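PDB 6FAK: afamin from Homo sapiens, which carries hydrophobic molecules in body fluids, binding vitamin E and keeping lipidated Wnt proteins soluble and active. Local coordinates for residues L68-C78 and C93-F104; H201-F209 and C478-R486. All coordinates share one frame; numbering follows the deposited sequence. Where two conformers were deposited one is given.

Contact 1 (L68-C78 and C93-F104); sequences LPNNVLQEKIC and CSKVDAQRRLCF
One of the disulfide braces of afamin's first albumin domain, Cys78 SG to Cys93 SG at 2.0 Å, ties the end of helix 69-78 to the end of helix 90-93, shortly before helix 97-106. The axes of helices 69-78 and 97-106 cross at 73°. Cys103 carries a second disulfide, to Cys92. Arg100 reaches back beside the Cys78-Cys93 bridge: CG lies opposite the backbone N (chi1 176°), and a bend at chi3 (-79°) turns the guanidinium against the sulfur. Cys78 SG lies over one face, 3.9 Å from Arg100 CZ. Arg100 NH2 meets Glu75 OE1 at 3.0 Å in a salt bridge on the anti side, well out of the carboxylate plane though close to the guanidinium plane; it also donates to a water that donates to Asn71 O. Gln74 CG sits over the Phe104 ring, 4.0 Å from its centroid, in a CH-pi contact, and Cys78 SG comes to the ring's edge. Leu68 CD2 covers a face of the Arg101 guanidinium, whose charge is paired with Glu250. An alanine in place of Arg100 would probably leave Glu75 without its charged mate and the disulfide less covered. One guanidinium thus bonds to Glu75 of one segment and, through NH1, to Cys93 O of the other.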
loop_
_atom_site.group_PDB
_atom_site.type_symbol
_atom_site.label_atom_id
_atom_site.label_comp_id
_atom_site.label_asym_id
_atom_site.label_seq_id
_atom_site.Cartn_x
_atom_site.Cartn_y
_atom_site.Cartn_z
ATOM N N LEU A 68 -13.606 -24.557 1.460
ATOM C CA LEU A 68 -13.062 -23.205 1.352
ATOM C C LEU A 68 -12.670 -22.963 -0.134
ATOM O O LEU A 68 -12.196 -23.898 -0.819
ATOM C CB LEU A 68 -11.876 -23.042 2.288
ATOM C CG LEU A 68 -11.326 -21.636 2.576
ATOM C CD1 LEU A 68 -12.247 -20.766 3.444
ATOM C CD2 LEU A 68 -9.968 -21.783 3.251
ATOM N N PRO A 69 -12.946 -21.747 -0.667
ATOM C CA PRO A 69 -12.714 -21.530 -2.117
ATOM C C PRO A 69 -11.262 -21.717 -2.514
ATOM O O PRO A 69 -10.962 -22.323 -3.514
ATOM C CB PRO A 69 -13.151 -20.072 -2.342
ATOM C CG PRO A 69 -13.996 -19.723 -1.151
ATOM C CD PRO A 69 -13.436 -20.520 -0.005
ATOM N N ASN A 70 -10.383 -21.203 -1.686
ATOM C CA ASN A 70 -8.957 -21.327 -1.895
ATOM C C ASN A 70 -8.485 -22.775 -1.919
ATOM O O ASN A 70 -7.629 -23.121 -2.723
ATOM C CB ASN A 70 -8.170 -20.589 -0.794
ATOM C CG ASN A 70 -7.282 -19.549 -1.354
ATOM O OD1 ASN A 70 -7.334 -19.296 -2.580
ATOM N ND2 ASN A 70 -6.475 -18.906 -0.490
ATOM N N ASN A 71 -9.047 -23.601 -1.035
ATOM C CA ASN A 71 -8.705 -25.025 -1.027
ATOM C C ASN A 71 -9.064 -25.689 -2.352
ATOM O O ASN A 71 -8.283 -26.516 -2.846
ATOM C CB ASN A 71 -9.284 -25.777 0.198
ATOM C CG ASN A 71 -8.503 -25.490 1.494
ATOM O OD1 ASN A 71 -7.315 -25.110 1.453
ATOM N ND2 ASN A 71 -9.163 -25.683 2.660
ATOM N N VAL A 72 -10.154 -25.260 -2.977
ATOM C CA VAL A 72 -10.531 -25.771 -4.308
ATOM C C VAL A 72 -9.558 -25.314 -5.390
ATOM O O VAL A 72 -9.034 -26.130 -6.125
ATOM C CB VAL A 72 -11.984 -25.376 -4.715
ATOM C CG1 VAL A 72 -12.305 -25.877 -6.122
ATOM C CG2 VAL A 72 -13.000 -25.974 -3.711
ATOM N N LEU A 73 -9.314 -24.004 -5.462
ATOM C CA LEU A 73 -8.391 -23.406 -6.447
ATOM C C LEU A 73 -7.002 -23.979 -6.354
ATOM O O LEU A 73 -6.393 -24.322 -7.372
ATOM C CB LEU A 73 -8.299 -21.912 -6.203
ATOM C CG LEU A 73 -7.382 -21.138 -7.176
ATOM C CD1 LEU A 73 -8.255 -20.583 -8.304
ATOM C CD2 LEU A 73 -6.631 -20.062 -6.401
ATOM N N GLN A 74 -6.488 -24.090 -5.130
ATOM C CA GLN A 74 -5.126 -24.571 -4.902
ATOM C C GLN A 74 -5.008 -26.063 -5.226
ATOM O O GLN A 74 -3.981 -26.512 -5.748
ATOM C CB GLN A 74 -4.649 -24.227 -3.477
ATOM C CG GLN A 74 -4.418 -22.711 -3.351
ATOM C CD GLN A 74 -4.128 -22.191 -1.954
ATOM O OE1 GLN A 74 -3.967 -22.975 -0.993
ATOM N NE2 GLN A 74 -3.940 -20.844 -1.857
ATOM N N GLU A 75 -6.072 -26.831 -4.953
ATOM C CA GLU A 75 -6.106 -28.224 -5.397
ATOM C C GLU A 75 -5.972 -28.326 -6.913
ATOM O O GLU A 75 -5.161 -29.116 -7.417
ATOM C CB GLU A 75 -7.401 -28.897 -4.925
ATOM C CG GLU A 75 -7.554 -30.316 -5.418
ATOM C CD GLU A 75 -6.644 -31.312 -4.698
ATOM O OE1 GLU A 75 -5.998 -30.943 -3.664
ATOM O OE2 GLU A 75 -6.613 -32.489 -5.159
ATOM N N LYS A 76 -6.740 -27.502 -7.649
ATOM C CA LYS A 76 -6.693 -27.545 -9.113
ATOM C C LYS A 76 -5.364 -27.093 -9.693
ATOM O O LYS A 76 -4.924 -27.603 -10.706
ATOM C CB LYS A 76 -7.795 -26.684 -9.726
ATOM C CG LYS A 76 -9.229 -27.104 -9.400
ATOM C CD LYS A 76 -9.475 -28.588 -9.640
ATOM C CE LYS A 76 -10.944 -28.995 -9.467
ATOM N NZ LYS A 76 -11.109 -30.436 -9.838
ATOM N N ILE A 77 -4.758 -26.077 -9.105
ATOM C CA ILE A 77 -3.419 -25.645 -9.522
ATOM C C ILE A 77 -2.388 -26.766 -9.285
ATOM O O ILE A 77 -1.580 -27.069 -10.166
ATOM C CB ILE A 77 -2.994 -24.369 -8.749
ATOM C CG1 ILE A 77 -3.780 -23.168 -9.263
ATOM C CG2 ILE A 77 -1.497 -24.098 -8.855
ATOM C CD1 ILE A 77 -3.645 -21.952 -8.375
ATOM N N CYS A 78 -2.434 -27.370 -8.110
ATOM C CA CYS A 78 -1.485 -28.433 -7.713
ATOM C C CYS A 78 -1.658 -29.728 -8.560
ATOM O O CYS A 78 -0.716 -30.485 -8.721
ATOM C CB CYS A 78 -1.660 -28.773 -6.242
ATOM S SG CYS A 78 -0.895 -27.556 -5.132
ATOM N N CYS A 93 2.400 -27.888 -2.624
ATOM C CA CYS A 93 1.500 -28.953 -2.976
ATOM C C CYS A 93 1.713 -30.226 -2.155
ATOM O O CYS A 93 0.797 -31.034 -2.065
ATOM C CB CYS A 93 1.589 -29.243 -4.486
ATOM S SG CYS A 93 1.102 -27.836 -5.478
ATOM N N SER A 94 2.904 -30.387 -1.574
ATOM C CA SER A 94 3.218 -31.472 -0.628
ATOM C C SER A 94 2.553 -31.298 0.750
ATOM O O SER A 94 2.619 -32.211 1.555
ATOM C CB SER A 94 4.732 -31.547 -0.377
ATOM O OG SER A 94 5.445 -31.532 -1.591
ATOM N N LYS A 95 1.963 -30.119 1.011
ATOM C CA LYS A 95 1.142 -29.853 2.196
ATOM C C LYS A 95 -0.297 -29.830 1.759
ATOM O O LYS A 95 -0.592 -29.756 0.579
ATOM C CB LYS A 95 1.497 -28.481 2.788
ATOM C CG LYS A 95 2.939 -28.372 3.247
ATOM C CD LYS A 95 3.458 -26.942 3.178
ATOM C CE LYS A 95 4.981 -26.901 3.301
ATOM N NZ LYS A 95 5.432 -27.236 4.688
ATOM N N VAL A 96 -1.197 -29.872 2.726
ATOM C CA VAL A 96 -2.624 -29.811 2.459
ATOM C C VAL A 96 -3.296 -28.741 3.330
ATOM O O VAL A 96 -2.719 -28.293 4.337
ATOM C CB VAL A 96 -3.274 -31.190 2.656
ATOM C CG1 VAL A 96 -2.551 -32.232 1.804
ATOM C CG2 VAL A 96 -3.278 -31.593 4.124
ATOM N N ASP A 97 -4.488 -28.322 2.894
ATOM C CA ASP A 97 -5.388 -27.440 3.633
ATOM C C ASP A 97 -4.647 -26.228 4.220
ATOM O O ASP A 97 -3.961 -25.529 3.443
ATOM C CB ASP A 97 -6.193 -28.266 4.653
ATOM C CG ASP A 97 -7.027 -29.390 3.976
ATOM O OD1 ASP A 97 -7.466 -29.265 2.796
ATOM O OD2 ASP A 97 -7.249 -30.413 4.638
ATOM N N ALA A 98 -4.756 -25.969 5.534
ATOM C CA ALA A 98 -4.210 -24.730 6.133
ATOM C C ALA A 98 -2.709 -24.513 5.863
ATOM O O ALA A 98 -2.288 -23.401 5.561
ATOM C CB ALA A 98 -4.454 -24.704 7.635
ATOM N N GLN A 99 -1.910 -25.570 5.990
ATOM C CA GLN A 99 -0.465 -25.506 5.723
ATOM C C GLN A 99 -0.183 -25.179 4.233
ATOM O O GLN A 99 0.706 -24.373 3.929
ATOM C CB GLN A 99 0.230 -26.793 6.167
ATOM C CG GLN A 99 0.026 -27.053 7.668
ATOM C CD GLN A 99 0.885 -28.182 8.217
ATOM O OE1 GLN A 99 1.213 -29.149 7.515
ATOM N NE2 GLN A 99 1.226 -28.079 9.500
ATOM N N ARG A 100 -1.017 -25.720 3.343
ATOM C CA ARG A 100 -0.896 -25.436 1.924
ATOM C C ARG A 100 -1.283 -23.973 1.648
ATOM O O ARG A 100 -0.617 -23.317 0.865
ATOM C CB ARG A 100 -1.744 -26.399 1.076
ATOM C CG ARG A 100 -1.732 -26.100 -0.404
ATOM C CD ARG A 100 -2.655 -27.013 -1.203
ATOM N NE ARG A 100 -2.065 -28.341 -1.439
ATOM C CZ ARG A 100 -2.655 -29.336 -2.115
ATOM N NH1 ARG A 100 -2.021 -30.504 -2.275
ATOM N NH2 ARG A 100 -3.843 -29.153 -2.688
ATOM N N ARG A 101 -2.368 -23.507 2.250
ATOM C CA ARG A 101 -2.797 -22.096 2.129
ATOM C C ARG A 101 -1.723 -21.090 2.570
ATOM O O ARG A 101 -1.493 -20.067 1.913
ATOM C CB ARG A 101 -4.095 -21.870 2.884
ATOM C CG ARG A 101 -5.304 -22.500 2.219
ATOM C CD ARG A 101 -6.483 -22.652 3.191
ATOM N NE ARG A 101 -6.795 -21.394 3.826
ATOM C CZ ARG A 101 -7.306 -21.232 5.052
ATOM N NH1 ARG A 101 -7.531 -20.014 5.513
ATOM N NH2 ARG A 101 -7.602 -22.292 5.816
ATOM N N LEU A 102 -1.034 -21.441 3.639
ATOM C CA LEU A 102 0.004 -20.624 4.191
ATOM C C LEU A 102 1.225 -20.605 3.256
ATOM O O LEU A 102 1.741 -19.540 2.938
ATOM C CB LEU A 102 0.389 -21.128 5.618
ATOM C CG LEU A 102 1.464 -20.332 6.376
ATOM C CD1 LEU A 102 1.025 -18.907 6.621
ATOM C CD2 LEU A 102 1.785 -20.983 7.728
ATOM N N CYS A 103 1.626 -21.788 2.796
ATOM C CA CYS A 103 2.707 -21.903 1.846
ATOM C C CYS A 103 2.430 -21.086 0.582
ATOM O O CYS A 103 3.328 -20.401 0.116
ATOM C CB CYS A 103 2.944 -23.390 1.494
ATOM S SG CYS A 103 4.394 -23.695 0.508
ATOM N N PHE A 104 1.214 -21.148 0.056
ATOM C CA PHE A 104 0.822 -20.385 -1.145
ATOM C C PHE A 104 0.932 -18.849 -0.931
ATOM O O PHE A 104 1.429 -18.114 -1.796
ATOM C CB PHE A 104 -0.572 -20.786 -1.642
ATOM C CG PHE A 104 -0.539 -21.828 -2.714
ATOM C CD1 PHE A 104 -0.073 -21.514 -3.987
ATOM C CD2 PHE A 104 -0.887 -23.136 -2.451
ATOM C CE1 PHE A 104 -0.030 -22.493 -4.986
ATOM C CE2 PHE A 104 -0.851 -24.120 -3.444
ATOM C CZ PHE A 104 -0.435 -23.801 -4.716
HETATM O O HOH W 1 -6.085 -27.397 -1.663
HETATM O O HOH W 2 -7.996 -25.228 5.515
HETATM O O HOH W 3 -3.632 -19.260 0.626
#

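Contact 2 (H201-F209 and C478-R486); sequences HVCGALLKF and CKTNFAFRR. With NAG (2-acetamido-2-deoxy-beta-D-glucopyranose), chain B; NAG (2-acetamido-2-deoxy-beta-D-glucopyranose), chain C.
Where the second and third albumin domains meet, the last turns of helix 177-209 pack against the loop between helices 472-479 and 485-490, beside a site holding a polyether that probably came from the crystallisation liquor. Phe482 and Phe209 carry most of the contact. With CG of Phe482 anti to the backbone N (chi1 -178°), its ring extends toward the helix, where CE1 touches Ala205 CB at 3.5 Å and CZ approaches His201 NE2 at 3.4 Å. The imidazole and phenyl planes are inclined at 41°, with centroids 5.3 Å apart, and His201 NE2 is hydrogen-bonded to the polyether. From the other direction comes Arg485: its NH2 lies 3.5 Å from His201 CE1, which sits at the guanidinium edge. The same NH2 donates to a water, 2.7 Å away, that in turn donates to His201 O, so solvent joins the backbone of one domain to a side chain of the next.

Phe209, one turn beyond Ala205, in the conformer described turns its ring edge to the carbonyl at the end of helix 472-479, with CE1 3.3 Å from Lys479 O, while its CE2 reaches Phe482 CB at 4.1 Å. Lys208, likewise in one of two conformers, runs alongside, its amine hydrogen-bonded to Cys462 O. Outside this seam lies a glycan attached to the protein itself; C8 of the chain B sugar is 3.3 Å from Phe209 C. Two phenyl rings at the middle, with an imidazole and ordered water beside them, make this an interdomain joint of the albumin family, in which a long helix linking two domains also packs against the third.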
loop_
_atom_site.group_PDB
_atom_site.type_symbol
_atom_site.label_atom_id
_atom_site.label_comp_id
_atom_site.label_asym_id
_atom_site.label_seq_id
_atom_site.Cartn_x
_atom_site.Cartn_y
_atom_site.Cartn_z
ATOM N N HIS A 201 -0.054 -2.288 3.553
ATOM C CA HIS A 201 0.158 -1.767 4.876
ATOM C C HIS A 201 -0.685 -2.554 5.932
ATOM O O HIS A 201 -0.165 -2.994 6.922
ATOM C CB HIS A 201 -0.217 -0.289 4.881
ATOM C CG HIS A 201 0.139 0.431 6.128
ATOM N ND1 HIS A 201 1.445 0.640 6.517
ATOM C CD2 HIS A 201 -0.635 1.021 7.069
ATOM C CE1 HIS A 201 1.463 1.347 7.639
ATOM N NE2 HIS A 201 0.217 1.579 7.998
ATOM N N VAL A 202 -1.974 -2.694 5.695
ATOM C CA VAL A 202 -2.818 -3.404 6.633
ATOM C C VAL A 202 -2.442 -4.909 6.701
ATOM O O VAL A 202 -2.342 -5.497 7.804
ATOM C CB VAL A 202 -4.290 -3.230 6.279
ATOM C CG1 VAL A 202 -5.184 -4.081 7.185
ATOM C CG2 VAL A 202 -4.681 -1.776 6.428
ATOM N N CYS A 203 -2.235 -5.546 5.557
ATOM C CA CYS A 203 -1.864 -6.973 5.556
ATOM C C CYS A 203 -0.523 -7.241 6.256
ATOM O O CYS A 203 -0.411 -8.204 6.990
ATOM C CB CYS A 203 -1.862 -7.596 4.157
ATOM S SG CYS A 203 -3.496 -7.495 3.373
ATOM N N GLY A 204 0.461 -6.379 6.000
ATOM C CA GLY A 204 1.765 -6.463 6.652
ATOM C C GLY A 204 1.618 -6.368 8.142
ATOM O O GLY A 204 2.213 -7.125 8.876
ATOM N N ALA A 205 0.806 -5.445 8.595
ATOM C CA ALA A 205 0.557 -5.261 10.035
ATOM C C ALA A 205 -0.142 -6.440 10.679
ATOM O O ALA A 205 0.185 -6.860 11.822
ATOM C CB ALA A 205 -0.220 -4.006 10.256
ATOM N N LEU A 206 -1.078 -7.014 9.938
ATOM C CA LEU A 206 -1.771 -8.180 10.392
ATOM C C LEU A 206 -0.814 -9.346 10.642
ATOM O O LEU A 206 -0.905 -9.972 11.646
ATOM C CB LEU A 206 -2.846 -8.571 9.381
ATOM C CG LEU A 206 -3.932 -9.545 9.738
ATOM C CD1 LEU A 206 -4.678 -9.096 10.993
ATOM C CD2 LEU A 206 -4.890 -9.650 8.554
ATOM N N LEU A 207 0.097 -9.592 9.712
ATOM C CA LEU A 207 1.057 -10.677 9.817
ATOM C C LEU A 207 2.087 -10.476 10.956
ATOM O O LEU A 207 2.423 -11.421 11.601
ATOM C CB LEU A 207 1.745 -10.905 8.484
ATOM C CG LEU A 207 0.984 -11.838 7.501
ATOM C CD1 LEU A 207 0.919 -13.296 8.010
ATOM C CD2 LEU A 207 -0.424 -11.344 7.124
ATOM N N LYS A 208 2.556 -9.260 11.165
ATOM C CA LYS A 208 3.541 -8.991 12.184
ATOM C C LYS A 208 2.973 -9.015 13.598
ATOM O O LYS A 208 3.644 -9.492 14.528
ATOM C CB LYS A 208 4.243 -7.665 11.905
ATOM C CG LYS A 208 5.056 -7.750 10.634
ATOM C CD LYS A 208 6.026 -6.606 10.430
ATOM C CE LYS A 208 6.845 -6.870 9.179
ATOM N NZ LYS A 208 6.033 -6.822 7.940
ATOM N N PHE A 209 1.743 -8.506 13.746
ATOM C CA PHE A 209 1.156 -8.218 15.049
ATOM C C PHE A 209 -0.182 -8.906 15.361
ATOM O O PHE A 209 -0.587 -8.897 16.498
ATOM C CB PHE A 209 0.996 -6.712 15.185
ATOM C CG PHE A 209 2.279 -5.957 14.980
ATOM C CD1 PHE A 209 3.274 -5.997 15.941
ATOM C CD2 PHE A 209 2.507 -5.221 13.829
ATOM C CE1 PHE A 209 4.459 -5.303 15.763
ATOM C CE2 PHE A 209 3.705 -4.540 13.633
ATOM C CZ PHE A 209 4.680 -4.579 14.601
ATOM N N CYS A 478 10.884 -1.899 12.046
ATOM C CA CYS A 478 9.813 -2.632 11.409
ATOM C C CYS A 478 9.016 -3.503 12.356
ATOM O O CYS A 478 7.859 -3.698 12.133
ATOM C CB CYS A 478 10.314 -3.513 10.275
ATOM S SG CYS A 478 10.702 -2.538 8.822
ATOM N N LYS A 479 9.644 -4.062 13.379
ATOM C CA LYS A 479 8.988 -5.119 14.128
ATOM C C LYS A 479 8.466 -4.685 15.508
ATOM O O LYS A 479 7.705 -5.405 16.097
ATOM C CB LYS A 479 9.902 -6.372 14.199
ATOM C CG LYS A 479 10.927 -6.390 15.313
ATOM C CD LYS A 479 11.497 -7.797 15.562
ATOM C CE LYS A 479 12.509 -8.242 14.518
ATOM N NZ LYS A 479 13.854 -7.628 14.730
ATOM N N THR A 480 8.865 -3.502 15.971
ATOM C CA THR A 480 8.524 -3.026 17.295
ATOM C C THR A 480 7.768 -1.710 17.129
ATOM O O THR A 480 8.361 -0.632 16.881
ATOM C CB THR A 480 9.776 -2.835 18.196
ATOM O OG1 THR A 480 10.819 -3.741 17.799
ATOM C CG2 THR A 480 9.425 -3.041 19.684
ATOM N N ASN A 481 6.447 -1.871 17.170
ATOM C CA ASN A 481 5.454 -0.855 17.522
ATOM C C ASN A 481 4.918 -0.233 16.237
ATOM O O ASN A 481 5.587 0.561 15.587
ATOM C CB ASN A 481 5.980 0.205 18.516
ATOM C CG ASN A 481 4.876 0.785 19.406
ATOM O OD1 ASN A 481 3.692 0.871 19.013
ATOM N ND2 ASN A 481 5.259 1.183 20.622
ATOM N N PHE A 482 3.732 -0.680 15.852
ATOM C CA PHE A 482 3.109 -0.203 14.661
ATOM C C PHE A 482 2.877 1.300 14.640
ATOM O O PHE A 482 3.259 1.989 13.707
ATOM C CB PHE A 482 1.806 -1.005 14.511
ATOM C CG PHE A 482 1.052 -0.668 13.310
ATOM C CD1 PHE A 482 1.504 -1.065 12.060
ATOM C CD2 PHE A 482 -0.082 0.110 13.406
ATOM C CE1 PHE A 482 0.809 -0.725 10.913
ATOM C CE2 PHE A 482 -0.778 0.459 12.269
ATOM C CZ PHE A 482 -0.334 0.041 11.010
ATOM N N ALA A 483 2.240 1.810 15.688
ATOM C CA ALA A 483 1.900 3.220 15.752
ATOM C C ALA A 483 3.112 4.167 15.783
ATOM O O ALA A 483 3.052 5.245 15.271
ATOM C CB ALA A 483 1.000 3.480 16.961
ATOM N N PHE A 484 4.202 3.732 16.388
ATOM C CA PHE A 484 5.438 4.515 16.538
ATOM C C PHE A 484 6.523 4.149 15.502
ATOM O O PHE A 484 7.664 4.594 15.621
ATOM C CB PHE A 484 5.996 4.344 17.955
ATOM C CG PHE A 484 5.159 5.053 18.993
ATOM C CD1 PHE A 484 4.118 4.402 19.608
ATOM C CD2 PHE A 484 5.360 6.401 19.257
ATOM C CE1 PHE A 484 3.307 5.063 20.536
ATOM C CE2 PHE A 484 4.540 7.063 20.174
ATOM C CZ PHE A 484 3.517 6.378 20.821
ATOM N N ARG A 485 6.140 3.412 14.479
ATOM C CA ARG A 485 7.080 3.052 13.412
ATOM C C ARG A 485 7.694 4.267 12.651
ATOM O O ARG A 485 8.893 4.307 12.421
ATOM C CB ARG A 485 6.376 2.071 12.454
ATOM C CG ARG A 485 7.255 1.606 11.321
ATOM C CD ARG A 485 6.848 0.197 10.914
ATOM N NE ARG A 485 5.525 0.182 10.333
ATOM C CZ ARG A 485 4.863 -0.903 9.914
ATOM N NH1 ARG A 485 5.391 -2.132 10.069
ATOM N NH2 ARG A 485 3.693 -0.749 9.356
ATOM N N ARG A 486 6.875 5.240 12.250
ATOM C CA ARG A 486 7.389 6.416 11.550
ATOM C C ARG A 486 8.356 7.235 12.457
ATOM O O ARG A 486 9.486 7.490 12.060
ATOM C CB ARG A 486 6.271 7.256 10.914
ATOM C CG ARG A 486 6.743 8.259 9.843
ATOM C CD ARG A 486 5.608 9.193 9.399
ATOM N NE ARG A 486 6.139 10.375 8.726
ATOM C CZ ARG A 486 5.652 11.616 8.743
ATOM N NH1 ARG A 486 4.524 11.900 9.375
ATOM N NH2 ARG A 486 6.266 12.563 8.067
HETATM C C1 NAG B . 4.075 -15.268 14.766
HETATM C C2 NAG B . 2.680 -15.210 15.393
HETATM C C3 NAG B . 2.498 -16.238 16.510
HETATM C C4 NAG B . 3.020 -17.604 16.097
HETATM C C5 NAG B . 4.444 -17.471 15.574
HETATM C C6 NAG B . 5.049 -18.822 15.196
HETATM C C7 NAG B . 1.631 -13.006 15.347
HETATM C C8 NAG B . 1.511 -11.688 16.045
HETATM N N2 NAG B . 2.447 -13.881 15.930
HETATM O O3 NAG B . 1.111 -16.339 16.853
HETATM O O4 NAG B . 2.971 -18.493 17.219
HETATM O O5 NAG B . 4.425 -16.612 14.433
HETATM O O6 NAG B . 4.708 -19.147 13.842
HETATM O O7 NAG B . 1.023 -13.252 14.318
HETATM C C1 NAG C . 6.943 -12.853 11.001
HETATM C C2 NAG C . 6.805 -14.370 11.020
HETATM C C3 NAG C . 5.485 -14.773 11.664
HETATM C C4 NAG C . 5.368 -14.136 13.042
HETATM C C5 NAG C . 5.614 -12.625 12.972
HETATM C C6 NAG C . 5.610 -12.002 14.364
HETATM C C7 NAG C . 7.575 -16.031 9.373
HETATM C C8 NAG C . 8.249 -16.757 10.506
HETATM N N2 NAG C . 6.905 -14.907 9.669
HETATM O O3 NAG C . 5.408 -16.202 11.777
HETATM O O4 NAG C . 4.070 -14.404 13.587
HETATM O O5 NAG C . 6.873 -12.349 12.338
HETATM O O6 NAG C . 6.683 -12.544 15.144
HETATM O O7 NAG C . 7.639 -16.449 8.228
HETATM O O HOH W 4 2.472 -2.459 7.723
HETATM O O HOH W 5 6.732 -8.084 14.866
#

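Overall arrangement
The two contacts come in series along the chain, contact 1 closing before contact 2 opens. Their centres are 27 Å apart, and their nearest atoms, about 6 Å apart, do not touch. Contact 1 is local, joining helices 69-78 and 97-106 within the first albumin domain across a short connection. Contact 2 spans 268 intervening residues and brings helix 177-209 against the third domain. That helix runs from the first albumin domain into the second, and the pocket region for hydrophobic ligands (194-298) includes its last turns. Contact 1 thus braces helices within a domain, while contact 2 adds a noncovalent joint between the second and third domains, alongside the continuous helix linking the first two.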